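Local coordinates for plasmin and fibronectin-binding protein A (Streptococcus pneumoniae, PDB 4MR0) that acts as a pneumococcal surface adhesin and invasin, binding human fibronectin, plasmin, plasminogen and serum albumin, at residues A[266-280]-A[301-315]. Numbering follows the deposited sequence.
Sequences QGHAIQIAGSKNVLV and SKESIQIEPLTRKGF. With MN (manganese (II) ion), chain G.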
# COMPACT_ATOMS: atom_id res chain seq x y z
N GLN A 266 4.84 -11.97 -7.31
CA GLN A 266 5.75 -11.02 -6.67
C GLN A 266 5.70 -9.65 -7.34
O GLN A 266 6.73 -9.10 -7.73
CB GLN A 266 7.19 -11.56 -6.68
CG GLN A 266 7.78 -11.85 -8.05
CD GLN A 266 9.18 -12.45 -7.96
OE1 GLN A 266 9.83 -12.70 -8.97
NE2 GLN A 266 9.64 -12.67 -6.73
N GLY A 267 4.50 -9.09 -7.46
CA GLY A 267 4.38 -7.79 -8.10
C GLY A 267 3.33 -6.87 -7.52
O GLY A 267 2.76 -7.12 -6.46
N HIS A 268 3.09 -5.78 -8.25
CA HIS A 268 2.11 -4.77 -7.87
C HIS A 268 0.81 -5.03 -8.63
O HIS A 268 0.82 -5.05 -9.85
CB HIS A 268 2.60 -3.37 -8.26
CG HIS A 268 3.97 -3.05 -7.77
ND1 HIS A 268 4.27 -2.90 -6.43
CD2 HIS A 268 5.12 -2.80 -8.44
CE1 HIS A 268 5.54 -2.57 -6.31
NE2 HIS A 268 6.08 -2.50 -7.51
N ALA A 269 -0.28 -5.23 -7.91
CA ALA A 269 -1.56 -5.45 -8.57
C ALA A 269 -1.89 -4.15 -9.30
O ALA A 269 -2.42 -4.16 -10.41
CB ALA A 269 -2.64 -5.77 -7.56
N ILE A 270 -1.57 -3.03 -8.66
CA ILE A 270 -1.84 -1.72 -9.22
C ILE A 270 -0.72 -0.74 -8.94
O ILE A 270 -0.20 -0.68 -7.83
CB ILE A 270 -3.14 -1.12 -8.62
CG1 ILE A 270 -4.34 -2.01 -8.95
CG2 ILE A 270 -3.36 0.30 -9.17
CD1 ILE A 270 -5.63 -1.59 -8.23
N GLN A 271 -0.34 0.03 -9.96
CA GLN A 271 0.68 1.07 -9.80
C GLN A 271 0.02 2.36 -10.28
O GLN A 271 -0.49 2.42 -11.40
CB GLN A 271 1.93 0.80 -10.64
CG GLN A 271 2.77 -0.36 -10.14
CD GLN A 271 3.96 -0.64 -11.05
OE1 GLN A 271 4.95 0.08 -11.04
NE2 GLN A 271 3.84 -1.70 -11.86
N ILE A 272 0.02 3.36 -9.42
CA ILE A 272 -0.57 4.66 -9.72
C ILE A 272 0.59 5.63 -9.65
O ILE A 272 1.10 5.92 -8.56
CB ILE A 272 -1.63 5.02 -8.65
CG1 ILE A 272 -2.73 3.96 -8.64
CG2 ILE A 272 -2.23 6.40 -8.94
CD1 ILE A 272 -3.68 4.06 -7.44
N ALA A 273 1.01 6.11 -10.81
CA ALA A 273 2.16 7.01 -10.91
C ALA A 273 1.84 8.29 -11.65
O ALA A 273 1.34 8.26 -12.77
CB ALA A 273 3.31 6.28 -11.63
N GLY A 274 2.15 9.42 -11.02
CA GLY A 274 1.87 10.71 -11.63
C GLY A 274 0.43 10.83 -12.06
O GLY A 274 0.12 11.49 -13.06
N SER A 275 -0.47 10.21 -11.30
CA SER A 275 -1.89 10.26 -11.64
C SER A 275 -2.72 10.98 -10.58
O SER A 275 -2.43 10.88 -9.39
CB SER A 275 -2.42 8.84 -11.85
OG SER A 275 -1.77 8.26 -12.97
N LYS A 276 -3.75 11.69 -11.03
CA LYS A 276 -4.59 12.47 -10.14
C LYS A 276 -6.05 12.01 -10.10
O LYS A 276 -6.63 11.62 -11.12
CB LYS A 276 -4.51 13.94 -10.54
CG LYS A 276 -5.31 14.90 -9.66
CD LYS A 276 -5.21 16.33 -10.20
CE LYS A 276 -6.03 17.29 -9.34
NZ LYS A 276 -6.00 18.68 -9.89
N ASN A 277 -6.65 12.05 -8.91
CA ASN A 277 -8.04 11.65 -8.75
C ASN A 277 -8.25 10.19 -9.10
O ASN A 277 -9.02 9.87 -10.01
CB ASN A 277 -8.95 12.52 -9.62
CG ASN A 277 -9.05 13.95 -9.13
OD1 ASN A 277 -9.34 14.86 -9.91
ND2 ASN A 277 -8.82 14.15 -7.84
N VAL A 278 -7.56 9.30 -8.40
CA VAL A 278 -7.70 7.87 -8.64
C VAL A 278 -8.38 7.24 -7.44
O VAL A 278 -8.00 7.48 -6.29
CB VAL A 278 -6.35 7.18 -8.84
CG1 VAL A 278 -6.57 5.70 -9.18
CG2 VAL A 278 -5.56 7.88 -9.94
N LEU A 279 -9.39 6.43 -7.72
CA LEU A 279 -10.14 5.75 -6.67
C LEU A 279 -10.13 4.25 -6.91
O LEU A 279 -10.37 3.78 -8.02
CB LEU A 279 -11.60 6.24 -6.66
CG LEU A 279 -12.58 5.54 -5.72
CD1 LEU A 279 -12.21 5.84 -4.27
CD2 LEU A 279 -14.01 6.01 -6.00
N VAL A 280 -9.82 3.50 -5.86
CA VAL A 280 -9.86 2.04 -5.90
C VAL A 280 -10.90 1.81 -4.80
O VAL A 280 -10.70 2.22 -3.66
CB VAL A 280 -8.51 1.42 -5.51
CG1 VAL A 280 -8.65 -0.09 -5.41
CG2 VAL A 280 -7.46 1.78 -6.58
N SER A 301 9.57 -4.59 -1.28
CA SER A 301 9.41 -3.50 -2.23
C SER A 301 8.24 -3.81 -3.17
O SER A 301 8.05 -3.13 -4.18
CB SER A 301 10.69 -3.32 -3.06
OG SER A 301 10.88 -4.42 -3.93
N LYS A 302 7.46 -4.84 -2.84
CA LYS A 302 6.34 -5.21 -3.69
C LYS A 302 4.96 -4.96 -3.09
O LYS A 302 4.30 -5.90 -2.62
CB LYS A 302 6.46 -6.68 -4.11
CG LYS A 302 7.62 -6.95 -5.06
CD LYS A 302 7.58 -5.98 -6.24
CE LYS A 302 8.60 -6.36 -7.31
NZ LYS A 302 9.97 -6.49 -6.75
N GLU A 303 4.53 -3.70 -3.11
CA GLU A 303 3.22 -3.32 -2.58
C GLU A 303 2.14 -3.73 -3.58
O GLU A 303 2.33 -3.58 -4.78
CB GLU A 303 3.16 -1.80 -2.36
CG GLU A 303 4.27 -1.23 -1.47
CD GLU A 303 5.50 -0.79 -2.25
OE1 GLU A 303 5.58 -1.05 -3.47
OE2 GLU A 303 6.40 -0.19 -1.63
N SER A 304 1.01 -4.23 -3.09
CA SER A 304 -0.07 -4.63 -3.99
C SER A 304 -0.66 -3.41 -4.70
O SER A 304 -1.11 -3.49 -5.85
CB SER A 304 -1.15 -5.38 -3.22
OG SER A 304 -0.60 -6.61 -2.75
N ILE A 305 -0.67 -2.28 -4.00
CA ILE A 305 -1.12 -1.02 -4.59
C ILE A 305 -0.03 -0.01 -4.27
O ILE A 305 0.12 0.42 -3.13
CB ILE A 305 -2.45 -0.51 -4.00
CG1 ILE A 305 -3.58 -1.50 -4.30
CG2 ILE A 305 -2.78 0.85 -4.61
CD1 ILE A 305 -4.93 -1.09 -3.72
N GLN A 306 0.75 0.34 -5.29
CA GLN A 306 1.82 1.30 -5.12
C GLN A 306 1.34 2.65 -5.64
O GLN A 306 0.75 2.74 -6.71
CB GLN A 306 3.06 0.84 -5.89
CG GLN A 306 4.25 1.79 -5.82
CD GLN A 306 5.45 1.28 -6.60
OE1 GLN A 306 5.30 0.72 -7.68
NE2 GLN A 306 6.64 1.47 -6.05
N ILE A 307 1.60 3.69 -4.86
CA ILE A 307 1.23 5.06 -5.21
C ILE A 307 2.57 5.76 -5.23
O ILE A 307 3.23 5.92 -4.20
CB ILE A 307 0.31 5.66 -4.14
CG1 ILE A 307 -0.94 4.79 -4.00
CG2 ILE A 307 -0.07 7.10 -4.51
CD1 ILE A 307 -1.79 5.12 -2.77
N GLU A 308 2.99 6.22 -6.41
CA GLU A 308 4.30 6.81 -6.53
C GLU A 308 4.37 7.96 -7.52
O GLU A 308 3.43 8.21 -8.27
CB GLU A 308 5.25 5.72 -7.01
CG GLU A 308 4.90 5.28 -8.44
CD GLU A 308 5.48 3.94 -8.85
OE1 GLU A 308 6.65 3.66 -8.51
OE2 GLU A 308 4.77 3.17 -9.52
N PRO A 309 5.49 8.70 -7.50
CA PRO A 309 5.65 9.81 -8.45
C PRO A 309 6.03 9.13 -9.77
O PRO A 309 6.39 7.95 -9.78
CB PRO A 309 6.78 10.64 -7.85
CG PRO A 309 7.58 9.63 -7.07
CD PRO A 309 6.50 8.77 -6.43
N LEU A 310 5.95 9.86 -10.87
CA LEU A 310 6.25 9.27 -12.17
C LEU A 310 7.70 9.41 -12.62
O LEU A 310 8.12 10.47 -13.10
CB LEU A 310 5.30 9.88 -13.22
CG LEU A 310 5.26 9.31 -14.64
CD1 LEU A 310 4.93 7.83 -14.62
CD2 LEU A 310 4.20 10.08 -15.44
N THR A 311 8.46 8.33 -12.46
CA THR A 311 9.87 8.28 -12.86
C THR A 311 10.10 6.96 -13.58
O THR A 311 9.32 6.02 -13.43
CB THR A 311 10.84 8.34 -11.64
OG1 THR A 311 10.73 7.13 -10.88
CG2 THR A 311 10.51 9.53 -10.75
N ARG A 312 11.16 6.88 -14.37
CA ARG A 312 11.44 5.65 -15.10
C ARG A 312 11.84 4.53 -14.13
O ARG A 312 11.54 3.36 -14.38
CB ARG A 312 12.53 5.91 -16.15
CG ARG A 312 12.07 6.88 -17.23
CD ARG A 312 13.17 7.23 -18.22
NE ARG A 312 13.56 6.09 -19.05
CZ ARG A 312 14.46 6.17 -20.03
NH1 ARG A 312 15.06 7.32 -20.30
NH2 ARG A 312 14.77 5.09 -20.75
N LYS A 313 12.47 4.90 -13.03
CA LYS A 313 12.89 3.94 -12.02
C LYS A 313 11.68 3.22 -11.42
O LYS A 313 11.67 1.99 -11.31
CB LYS A 313 13.67 4.66 -10.91
CG LYS A 313 14.08 3.76 -9.74
CD LYS A 313 15.14 2.75 -10.15
CE LYS A 313 15.44 1.77 -9.02
NZ LYS A 313 15.83 2.46 -7.76
N GLY A 314 10.66 3.97 -11.03
CA GLY A 314 9.47 3.36 -10.46
C GLY A 314 8.38 3.01 -11.47
O GLY A 314 7.45 2.28 -11.16
N PHE A 315 8.49 3.55 -12.68
CA PHE A 315 7.47 3.29 -13.71
C PHE A 315 8.21 3.12 -15.04
O PHE A 315 8.15 3.99 -15.92
CB PHE A 315 6.50 4.48 -13.76
CG PHE A 315 5.14 4.13 -14.30
CD1 PHE A 315 4.21 3.45 -13.51
CD2 PHE A 315 4.79 4.48 -15.60
CE1 PHE A 315 2.96 3.12 -14.02
CE2 PHE A 315 3.54 4.15 -16.12
CZ PHE A 315 2.62 3.46 -15.32
MN MN G . 6.21 1.39 -9.61
O HOH W 1 0.53 -7.85 -5.06
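Ile270, Gln271 and Ile272 pair in parallel register with Ile305, Gln306 and Ile307, the short strand axes 13° apart, as adjoining rungs of the right-handed parallel beta-helix expected of this pectate lyase-like fold. Backbone bonds alternate across them: Gln306 N to Ile270 O, Ile272 N to Gln306 O, and Glu308 N to Ile272 O at 2.9 Å. One face is apolar and buried. Ile270 CB lies alongside Ile305 CG1, and Ile272 CD1 near Ile307 CG1, while Val280 CG1 reaches Ile305 CD1 at 4.2 Å from the next side of the coil, where Phe285 and Ile331 add to the filling.

The other face packs more tightly and carries a manganese ion. Gln271 OE1 (2.3 Å) and Gln306 OE1 (2.2 Å) bind it from neighbouring rungs, their side chains alongside each other with amide planes 36° apart. Both Glu308 carboxylate oxygens and Gly314 O complete the protein ligands, and Gln271 NE2 is hydrogen-bonded to Tyr317 OH. Further along this face, Ala273 CB packs against Phe315 CD1 at 3.5 Å.

The looser side is at partly exposed Lys302, whose CA stands 5.5 Å from Gly267 CA; its chain bends at chi2 (-51°) and lays CD over one His268 ring face, opposite Gln306 OE1. The exception is a short bond: His268 ND1 donates to Glu303 O at 2.6 Å, the acceptor lying in the ring plane, which sets the rotation of the imidazole.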